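Local coordinates for DUF1214 domain-containing protein (Burkholderia cenocepacia, PDB 6ANS), which is of unknown function but belongs to the DUF1214 family and binds a sodium ion in the crystal, at residues 247-252 / 360-365. Residues are numbered along the deposited sequence; the frame is centred on the assembly and turned at random.
Sequences DWAASY and TGTICW
A249, in the last turn of a helix, faces T362 of a β-strand with their CA atoms 6.9 Å apart, the closest pair of CA atoms between 247-252 and 360-365. The contact is small, buried and wholly apolar, and it hinges on one methyl group. T362 CG2 lies 4.0 Å from A249 CB and 4.3 Å from Y252 CD2, resting against both at once over the gap between the alanine methyl and the edge of the tyrosine ring, close to the ring plane. Alanine suits the helix position because its short side chain lets strand and helix come near each other.

Threonine suits the strand because its β-branch divides the work. A chi1 of 55° puts OG1 on the side away from HA, where it hydrogen-bonds N310 O, and swings CG2 opposite the carbonyl carbon, toward the helix. The hydroxyl is thus satisfied within a buried site and the methyl does the packing.

One face of the Y252 ring lies over W248 O, which stands 3.1 Å from the ring plane, above its centre. That same carbonyl accepts a hydrogen bond from S251 OG at 2.6 Å, with a C=O...donor angle of 128°, a serine folding back on the final turn.

The contact sets the C-terminal end of helix 224-251 against strand 360-368, an inner strand of an antiparallel sheet flanked by 276-284 and 303-309. Y252 also reaches H280 and C282 of strand 276-284, while Y311 packs on A249 and M313 on T362, extending the join between helix and sheet.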
loop_
_atom_site.group_PDB
_atom_site.type_symbol
_atom_site.label_atom_id
_atom_site.label_comp_id
_atom_site.label_asym_id
_atom_site.label_seq_id
_atom_site.Cartn_x
_atom_site.Cartn_y
_atom_site.Cartn_z
ATOM N N ASP A 247 10.639 -20.247 11.783
ATOM C CA ASP A 247 11.519 -21.419 11.822
ATOM C C ASP A 247 12.986 -21.008 11.714
ATOM O O ASP A 247 13.840 -21.530 12.441
ATOM C CB ASP A 247 11.164 -22.402 10.707
ATOM C CG ASP A 247 9.823 -23.085 10.928
ATOM O OD1 ASP A 247 9.266 -23.016 12.054
ATOM O OD2 ASP A 247 9.316 -23.677 9.953
ATOM N N TRP A 248 13.301 -20.085 10.799
ATOM C CA TRP A 248 14.677 -19.605 10.667
ATOM C C TRP A 248 15.170 -18.973 11.964
ATOM O O TRP A 248 16.260 -19.291 12.452
ATOM C CB TRP A 248 14.773 -18.570 9.546
ATOM C CG TRP A 248 14.818 -19.134 8.181
ATOM C CD1 TRP A 248 14.310 -20.333 7.766
ATOM C CD2 TRP A 248 15.414 -18.522 7.031
ATOM N NE1 TRP A 248 14.549 -20.496 6.420
ATOM C CE2 TRP A 248 15.228 -19.401 5.949
ATOM C CE3 TRP A 248 16.073 -17.304 6.811
ATOM C CZ2 TRP A 248 15.685 -19.109 4.669
ATOM C CZ3 TRP A 248 16.533 -17.017 5.538
ATOM C CH2 TRP A 248 16.340 -17.915 4.485
ATOM N N ALA A 249 14.394 -18.031 12.512
ATOM C CA ALA A 249 14.863 -17.301 13.682
ATOM C C ALA A 249 15.126 -18.251 14.837
ATOM O O ALA A 249 16.169 -18.160 15.495
ATOM C CB ALA A 249 13.855 -16.216 14.081
ATOM N N ALA A 250 14.208 -19.198 15.076
ATOM C CA ALA A 250 14.437 -20.162 16.149
ATOM C C ALA A 250 15.663 -21.027 15.875
ATOM O O ALA A 250 16.370 -21.408 16.815
ATOM C CB ALA A 250 13.199 -21.047 16.365
ATOM N N SER A 251 15.950 -21.337 14.606
ATOM C CA SER A 251 17.137 -22.150 14.327
ATOM C C SER A 251 18.440 -21.434 14.667
ATOM O O SER A 251 19.472 -22.098 14.792
ATOM C CB SER A 251 17.181 -22.575 12.856
ATOM O OG SER A 251 17.642 -21.510 12.020
ATOM N N TYR A 252 18.422 -20.106 14.830
ATOM C CA TYR A 252 19.641 -19.362 15.142
ATOM C C TYR A 252 20.004 -19.396 16.624
ATOM O O TYR A 252 21.138 -19.041 16.968
ATOM C CB TYR A 252 19.506 -17.889 14.711
ATOM C CG TYR A 252 19.111 -17.663 13.267
ATOM C CD1 TYR A 252 19.501 -18.551 12.266
ATOM C CD2 TYR A 252 18.352 -16.554 12.903
ATOM C CE1 TYR A 252 19.142 -18.343 10.942
ATOM C CE2 TYR A 252 17.991 -16.330 11.578
ATOM C CZ TYR A 252 18.387 -17.235 10.604
ATOM O OH TYR A 252 18.021 -17.028 9.295
ATOM N N THR A 360 15.760 -8.429 22.113
ATOM C CA THR A 360 16.205 -9.521 21.262
ATOM C C THR A 360 15.723 -9.281 19.836
ATOM O O THR A 360 14.762 -8.549 19.598
ATOM C CB THR A 360 15.700 -10.879 21.773
ATOM O OG1 THR A 360 16.196 -11.911 20.920
ATOM C CG2 THR A 360 14.175 -10.933 21.752
ATOM N N GLY A 361 16.404 -9.905 18.885
ATOM C CA GLY A 361 15.989 -9.790 17.499
ATOM C C GLY A 361 16.847 -10.653 16.607
ATOM O O GLY A 361 17.531 -11.568 17.076
ATOM N N THR A 362 16.805 -10.359 15.311
ATOM C CA THR A 362 17.684 -11.004 14.349
ATOM C C THR A 362 18.533 -9.945 13.656
ATOM O O THR A 362 18.303 -8.738 13.790
ATOM C CB THR A 362 16.904 -11.823 13.310
ATOM O OG1 THR A 362 15.925 -10.991 12.675
ATOM C CG2 THR A 362 16.217 -13.033 13.966
ATOM N N ILE A 363 19.530 -10.418 12.922
ATOM C CA ILE A 363 20.532 -9.553 12.312
ATOM C C ILE A 363 20.988 -10.213 11.019
ATOM O O ILE A 363 21.093 -11.443 10.942
ATOM C CB ILE A 363 21.699 -9.289 13.292
ATOM C CG1 ILE A 363 22.746 -8.357 12.691
ATOM C CG2 ILE A 363 22.375 -10.596 13.702
ATOM C CD1 ILE A 363 23.744 -7.885 13.723
ATOM N N CYS A 364 21.241 -9.391 9.995
ATOM C CA CYS A 364 21.655 -9.861 8.675
ATOM C C CYS A 364 22.803 -9.015 8.129
ATOM O O CYS A 364 22.725 -7.782 8.118
ATOM C CB CYS A 364 20.480 -9.823 7.685
ATOM S SG CYS A 364 20.900 -10.245 5.953
ATOM N N TRP A 365 23.847 -9.688 7.646
ATOM C CA TRP A 365 24.978 -9.069 6.985
ATOM C C TRP A 365 25.018 -9.555 5.540
ATOM O O TRP A 365 24.751 -10.732 5.269
ATOM C CB TRP A 365 26.282 -9.420 7.717
ATOM C CG TRP A 365 27.512 -8.665 7.246
ATOM C CD1 TRP A 365 28.104 -8.735 6.010
ATOM C CD2 TRP A 365 28.314 -7.763 8.021
ATOM N NE1 TRP A 365 29.215 -7.923 5.971
ATOM C CE2 TRP A 365 29.364 -7.313 7.189
ATOM C CE3 TRP A 365 28.247 -7.294 9.337
ATOM C CZ2 TRP A 365 30.328 -6.404 7.628
ATOM C CZ3 TRP A 365 29.210 -6.391 9.772
ATOM C CH2 TRP A 365 30.241 -5.962 8.918
#